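PDB 3QH4: esterase LipW from Mycobacterium marinum, which probably hydrolyses ester bonds, as an enzyme of the alpha/beta hydrolase fold. Local coordinates for residues Leu247-Arg261 and Val276-Phe290. Sequence-based numbering, arbitrary orientation.
Sequences LPATLITCGEIDPFR and VSTELHIFPRACHGF
H288 and D258 meet just beyond the C-terminal ends of two neighbouring parallel strands, 250-255 and 278-283, of an alpha/beta hydrolase sheet. ND1 of H288 donates to OD2 of D258 at 2.6 Å, and the oxygen lies in the imidazole plane while the nitrogen reaches it on its syn side, tilted from the carboxylate plane. Carboxylate and ring stand 90° apart. NE2 of H288 is hydrogen-bonded to OG of S166, so the three residues have the geometry of a Ser-His-Asp catalytic triad, consistent with hydrolase activity. F260 turns its ring edge to a face of the imidazole in an offset edge-to-face pair, centroids 5.2 Å apart. In the type I turn from D258 to R261, OD1 of D258 acts as the cap, accepting from F260 N at 2.8 Å with the donor above the carboxylate plane, and with CG anti to the backbone N (chi1 -177°) D258 directs its OD2 at the histidine.

Behind this site strand 250-255, helix 261-273 and strand 278-283 form a beta-alpha-beta unit whose strands pair in parallel. The strand axes run 4.6 Å apart at 11°, and backbone bonds alternate from T250 N to S277 O through to E256 N to F283 O. Strand 278-283 is the sheet's edge; on the other flank, 250-255 bonds to strand 189-193. Past the strands, I257 N donates to A286 O, and a water links I257 O to H288 N. E256 secures the returning loop, its OE2 accepting from R285 N at 2.7 Å on the anti side, tilted slightly out of the carboxylate plane.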
loop_
_atom_site.group_PDB
_atom_site.type_symbol
_atom_site.label_atom_id
_atom_site.label_comp_id
_atom_site.label_asym_id
_atom_site.label_seq_id
_atom_site.Cartn_x
_atom_site.Cartn_y
_atom_site.Cartn_z
ATOM N N LEU A 247 0.661 -16.732 8.525
ATOM C CA LEU A 247 0.660 -15.286 8.277
ATOM C C LEU A 247 -0.339 -14.581 9.201
ATOM O O LEU A 247 -1.299 -15.216 9.679
ATOM C CB LEU A 247 0.350 -14.987 6.808
ATOM C CG LEU A 247 1.443 -15.451 5.841
ATOM C CD1 LEU A 247 0.997 -15.241 4.385
ATOM C CD2 LEU A 247 2.790 -14.706 6.079
ATOM N N PRO A 248 -0.100 -13.283 9.490
ATOM C CA PRO A 248 -0.985 -12.528 10.378
ATOM C C PRO A 248 -2.388 -12.377 9.798
ATOM O O PRO A 248 -2.553 -12.342 8.566
ATOM C CB PRO A 248 -0.327 -11.146 10.499
ATOM C CG PRO A 248 0.881 -11.171 9.655
ATOM C CD PRO A 248 1.034 -12.484 8.988
ATOM N N ALA A 249 -3.364 -12.298 10.701
ATOM C CA ALA A 249 -4.717 -11.878 10.358
ATOM C C ALA A 249 -4.690 -10.701 9.380
ATOM O O ALA A 249 -3.836 -9.810 9.478
ATOM C CB ALA A 249 -5.465 -11.515 11.606
ATOM N N THR A 250 -5.612 -10.725 8.424
ATOM C CA THR A 250 -5.523 -9.864 7.238
ATOM C C THR A 250 -6.839 -9.132 6.963
ATOM O O THR A 250 -7.921 -9.717 7.173
ATOM C CB THR A 250 -5.179 -10.751 6.016
ATOM O OG1 THR A 250 -3.890 -11.343 6.229
ATOM C CG2 THR A 250 -5.141 -9.941 4.680
ATOM N N LEU A 251 -6.733 -7.862 6.533
ATOM C CA LEU A 251 -7.819 -7.167 5.830
ATOM C C LEU A 251 -7.291 -6.933 4.437
ATOM O O LEU A 251 -6.214 -6.351 4.269
ATOM C CB LEU A 251 -8.175 -5.824 6.469
ATOM C CG LEU A 251 -9.121 -4.982 5.603
ATOM C CD1 LEU A 251 -10.552 -5.619 5.490
ATOM C CD2 LEU A 251 -9.220 -3.558 6.200
ATOM N N ILE A 252 -8.047 -7.386 3.439
ATOM C CA ILE A 252 -7.635 -7.188 2.049
ATOM C C ILE A 252 -8.802 -6.626 1.250
ATOM O O ILE A 252 -9.914 -7.173 1.285
ATOM C CB ILE A 252 -7.017 -8.507 1.471
ATOM C CG1 ILE A 252 -6.557 -8.311 0.019
ATOM C CG2 ILE A 252 -8.003 -9.695 1.544
ATOM C CD1 ILE A 252 -5.742 -9.541 -0.542
ATOM N N THR A 253 -8.548 -5.551 0.496
ATOM C CA THR A 253 -9.631 -4.814 -0.137
ATOM C C THR A 253 -9.268 -4.510 -1.594
ATOM O O THR A 253 -8.073 -4.460 -1.943
ATOM C CB THR A 253 -9.872 -3.482 0.620
ATOM O OG1 THR A 253 -8.625 -2.781 0.792
ATOM C CG2 THR A 253 -10.501 -3.733 1.999
ATOM N N CYS A 254 -10.275 -4.339 -2.462
ATOM C CA CYS A 254 -9.983 -3.937 -3.845
ATOM C C CYS A 254 -11.250 -3.473 -4.532
ATOM O O CYS A 254 -12.326 -3.987 -4.230
ATOM C CB CYS A 254 -9.419 -5.149 -4.606
ATOM S SG CYS A 254 -8.531 -4.679 -6.113
ATOM N N GLY A 255 -11.129 -2.488 -5.435
ATOM C CA GLY A 255 -12.258 -2.111 -6.311
ATOM C C GLY A 255 -12.443 -3.200 -7.359
ATOM O O GLY A 255 -11.497 -3.892 -7.692
ATOM N N GLU A 256 -13.657 -3.342 -7.893
ATOM C CA GLU A 256 -13.910 -4.425 -8.852
ATOM C C GLU A 256 -13.384 -4.117 -10.243
ATOM O O GLU A 256 -13.147 -5.046 -11.027
ATOM C CB GLU A 256 -15.396 -4.790 -8.930
ATOM C CG GLU A 256 -16.252 -3.670 -9.487
ATOM C CD GLU A 256 -17.684 -4.083 -9.802
ATOM O OE1 GLU A 256 -17.939 -5.297 -9.965
ATOM O OE2 GLU A 256 -18.548 -3.181 -9.901
ATOM N N ILE A 257 -13.207 -2.836 -10.559
ATOM C CA ILE A 257 -12.780 -2.458 -11.930
ATOM C C ILE A 257 -11.293 -2.153 -11.874
ATOM O O ILE A 257 -10.844 -1.025 -12.097
ATOM C CB ILE A 257 -13.648 -1.275 -12.524
ATOM C CG1 ILE A 257 -15.154 -1.546 -12.374
ATOM C CG2 ILE A 257 -13.299 -0.953 -14.025
ATOM C CD1 ILE A 257 -15.612 -2.876 -12.993
ATOM N N ASP A 258 -10.526 -3.210 -11.636
ATOM C CA ASP A 258 -9.123 -3.047 -11.241
ATOM C C ASP A 258 -8.397 -4.285 -11.767
ATOM O O ASP A 258 -8.805 -5.419 -11.463
ATOM C CB ASP A 258 -9.057 -2.956 -9.708
ATOM C CG ASP A 258 -7.626 -2.699 -9.174
ATOM O OD1 ASP A 258 -6.640 -3.143 -9.794
ATOM O OD2 ASP A 258 -7.494 -2.078 -8.090
ATOM N N PRO A 259 -7.329 -4.089 -12.551
ATOM C CA PRO A 259 -6.596 -5.265 -13.024
ATOM C C PRO A 259 -6.117 -6.200 -11.906
ATOM O O PRO A 259 -5.968 -7.392 -12.170
ATOM C CB PRO A 259 -5.414 -4.652 -13.809
ATOM C CG PRO A 259 -5.164 -3.304 -13.075
ATOM C CD PRO A 259 -6.612 -2.829 -12.862
ATOM N N PHE A 260 -5.893 -5.695 -10.685
ATOM C CA PHE A 260 -5.392 -6.538 -9.593
ATOM C C PHE A 260 -6.503 -7.300 -8.873
ATOM O O PHE A 260 -6.232 -8.067 -7.972
ATOM C CB PHE A 260 -4.587 -5.693 -8.610
ATOM C CG PHE A 260 -3.458 -4.966 -9.280
ATOM C CD1 PHE A 260 -2.406 -5.679 -9.861
ATOM C CD2 PHE A 260 -3.478 -3.592 -9.372
ATOM C CE1 PHE A 260 -1.369 -4.967 -10.554
ATOM C CE2 PHE A 260 -2.466 -2.904 -10.039
ATOM C CZ PHE A 260 -1.423 -3.587 -10.617
ATOM N N ARG A 261 -7.741 -7.138 -9.323
ATOM C CA ARG A 261 -8.851 -7.761 -8.598
ATOM C C ARG A 261 -8.698 -9.276 -8.491
ATOM O O ARG A 261 -8.906 -9.851 -7.428
ATOM C CB ARG A 261 -10.179 -7.439 -9.304
ATOM C CG ARG A 261 -11.373 -8.187 -8.674
ATOM C CD ARG A 261 -12.537 -8.138 -9.635
ATOM N NE ARG A 261 -12.390 -9.014 -10.801
ATOM C CZ ARG A 261 -13.025 -8.791 -11.944
ATOM N NH1 ARG A 261 -13.755 -7.685 -12.095
ATOM N NH2 ARG A 261 -12.923 -9.647 -12.953
ATOM N N VAL A 276 -5.681 -18.607 7.841
ATOM C CA VAL A 276 -5.421 -17.209 8.268
ATOM C C VAL A 276 -6.766 -16.460 8.339
ATOM O O VAL A 276 -7.536 -16.515 7.381
ATOM C CB VAL A 276 -4.507 -16.492 7.269
ATOM C CG1 VAL A 276 -4.302 -15.011 7.653
ATOM C CG2 VAL A 276 -3.151 -17.252 7.164
ATOM N N SER A 277 -7.038 -15.798 9.470
ATOM C CA SER A 277 -8.288 -15.039 9.626
ATOM C C SER A 277 -8.223 -13.864 8.655
ATOM O O SER A 277 -7.319 -13.029 8.726
ATOM C CB SER A 277 -8.489 -14.544 11.057
ATOM O OG SER A 277 -9.707 -13.814 11.147
ATOM N N THR A 278 -9.181 -13.810 7.743
ATOM C CA THR A 278 -9.134 -12.845 6.636
ATOM C C THR A 278 -10.476 -12.152 6.472
ATOM O O THR A 278 -11.547 -12.806 6.400
ATOM C CB THR A 278 -8.771 -13.585 5.297
ATOM O OG1 THR A 278 -7.532 -14.278 5.489
ATOM C CG2 THR A 278 -8.551 -12.571 4.136
ATOM N N GLU A 279 -10.412 -10.825 6.426
ATOM C CA GLU A 279 -11.584 -10.025 6.054
ATOM C C GLU A 279 -11.320 -9.536 4.644
ATOM O O GLU A 279 -10.256 -8.967 4.357
ATOM C CB GLU A 279 -11.763 -8.863 7.039
ATOM C CG GLU A 279 -12.967 -7.988 6.676
ATOM C CD GLU A 279 -13.487 -7.168 7.842
ATOM O OE1 GLU A 279 -12.663 -6.712 8.640
ATOM O OE2 GLU A 279 -14.726 -6.991 7.965
ATOM N N LEU A 280 -12.286 -9.746 3.754
ATOM C CA LEU A 280 -12.095 -9.392 2.353
ATOM C C LEU A 280 -13.243 -8.515 1.906
ATOM O O LEU A 280 -14.386 -8.810 2.211
ATOM C CB LEU A 280 -12.089 -10.662 1.487
ATOM C CG LEU A 280 -12.322 -10.512 -0.026
ATOM C CD1 LEU A 280 -11.104 -9.830 -0.671
ATOM C CD2 LEU A 280 -12.591 -11.895 -0.654
ATOM N N HIS A 281 -12.929 -7.447 1.165
ATOM C CA HIS A 281 -13.980 -6.651 0.524
ATOM C C HIS A 281 -13.659 -6.271 -0.908
ATOM O O HIS A 281 -12.545 -5.782 -1.187
ATOM C CB HIS A 281 -14.261 -5.342 1.266
ATOM C CG HIS A 281 -15.598 -4.774 0.927
ATOM N ND1 HIS A 281 -16.734 -5.107 1.624
ATOM C CD2 HIS A 281 -15.986 -3.918 -0.046
ATOM C CE1 HIS A 281 -17.769 -4.487 1.101
ATOM N NE2 HIS A 281 -17.345 -3.756 0.085
ATOM N N ILE A 282 -14.640 -6.476 -1.789
ATOM C CA ILE A 282 -14.543 -5.970 -3.160
ATOM C C ILE A 282 -15.571 -4.837 -3.255
ATOM O O ILE A 282 -16.758 -5.042 -3.023
ATOM C CB ILE A 282 -14.869 -7.063 -4.222
ATOM C CG1 ILE A 282 -13.861 -8.222 -4.141
ATOM C CG2 ILE A 282 -14.861 -6.445 -5.661
ATOM C CD1 ILE A 282 -12.368 -7.760 -4.376
ATOM N N PHE A 283 -15.095 -3.646 -3.622
ATOM C CA PHE A 283 -15.959 -2.468 -3.716
ATOM C C PHE A 283 -16.456 -2.314 -5.140
ATOM O O PHE A 283 -15.650 -2.305 -6.080
ATOM C CB PHE A 283 -15.163 -1.211 -3.322
ATOM C CG PHE A 283 -14.846 -1.157 -1.860
ATOM C CD1 PHE A 283 -15.781 -0.588 -0.963
ATOM C CD2 PHE A 283 -13.647 -1.650 -1.377
ATOM C CE1 PHE A 283 -15.490 -0.519 0.412
ATOM C CE2 PHE A 283 -13.358 -1.620 0.021
ATOM C CZ PHE A 283 -14.300 -1.041 0.896
ATOM N N PRO A 284 -17.777 -2.195 -5.304
ATOM C CA PRO A 284 -18.408 -2.147 -6.649
ATOM C C PRO A 284 -18.149 -0.787 -7.334
ATOM O O PRO A 284 -17.966 0.222 -6.644
ATOM C CB PRO A 284 -19.905 -2.345 -6.323
ATOM C CG PRO A 284 -20.084 -1.709 -4.956
ATOM C CD PRO A 284 -18.758 -2.006 -4.216
ATOM N N ARG A 285 -18.109 -0.787 -8.665
ATOM C CA ARG A 285 -18.083 0.446 -9.485
ATOM C C ARG A 285 -16.880 1.365 -9.177
ATOM O O ARG A 285 -16.955 2.580 -9.323
ATOM C CB ARG A 285 -19.417 1.190 -9.371
ATOM C CG ARG A 285 -20.636 0.297 -9.528
ATOM C CD ARG A 285 -21.930 1.115 -9.507
ATOM N NE ARG A 285 -22.155 1.806 -10.765
ATOM C CZ ARG A 285 -22.941 2.877 -10.919
ATOM N NH1 ARG A 285 -23.552 3.448 -9.877
ATOM N NH2 ARG A 285 -23.100 3.389 -12.127
ATOM N N ALA A 286 -15.760 0.750 -8.782
ATOM C CA ALA A 286 -14.563 1.451 -8.366
ATOM C C ALA A 286 -13.315 0.896 -9.078
ATOM O O ALA A 286 -13.124 -0.311 -9.153
ATOM C CB ALA A 286 -14.388 1.335 -6.817
ATOM N N CYS A 287 -12.471 1.805 -9.564
ATOM C CA CYS A 287 -11.194 1.476 -10.228
ATOM C C CYS A 287 -10.046 1.539 -9.256
ATOM O O CYS A 287 -10.210 2.002 -8.115
ATOM C CB CYS A 287 -10.955 2.466 -11.394
ATOM S SG CYS A 287 -10.735 4.193 -10.857
ATOM N N HIS A 288 -8.867 1.056 -9.661
ATOM C CA HIS A 288 -7.694 1.211 -8.801
ATOM C C HIS A 288 -7.484 2.672 -8.413
ATOM O O HIS A 288 -7.582 3.574 -9.254
ATOM C CB HIS A 288 -6.450 0.737 -9.547
ATOM C CG HIS A 288 -5.310 0.409 -8.641
ATOM N ND1 HIS A 288 -5.283 -0.742 -7.890
ATOM C CD2 HIS A 288 -4.146 1.057 -8.386
ATOM C CE1 HIS A 288 -4.150 -0.798 -7.204
ATOM N NE2 HIS A 288 -3.434 0.276 -7.503
ATOM N N GLY A 289 -7.208 2.900 -7.144
ATOM C CA GLY A 289 -6.862 4.224 -6.656
ATOM C C GLY A 289 -8.102 5.040 -6.338
ATOM O O GLY A 289 -7.982 6.251 -6.156
ATOM N N PHE A 290 -9.282 4.393 -6.251
ATOM C CA PHE A 290 -10.550 5.138 -6.036
ATOM C C PHE A 290 -10.526 6.063 -4.820
ATOM O O PHE A 290 -11.036 7.184 -4.889
ATOM C CB PHE A 290 -11.782 4.209 -6.000
ATOM C CG PHE A 290 -11.825 3.254 -4.809
ATOM C CD1 PHE A 290 -11.248 1.979 -4.922
ATOM C CD2 PHE A 290 -12.467 3.624 -3.605
ATOM C CE1 PHE A 290 -11.316 1.072 -3.862
ATOM C CE2 PHE A 290 -12.531 2.744 -2.541
ATOM C CZ PHE A 290 -11.944 1.461 -2.663
HETATM O O HOH W 1 -8.325 0.329 -12.378
#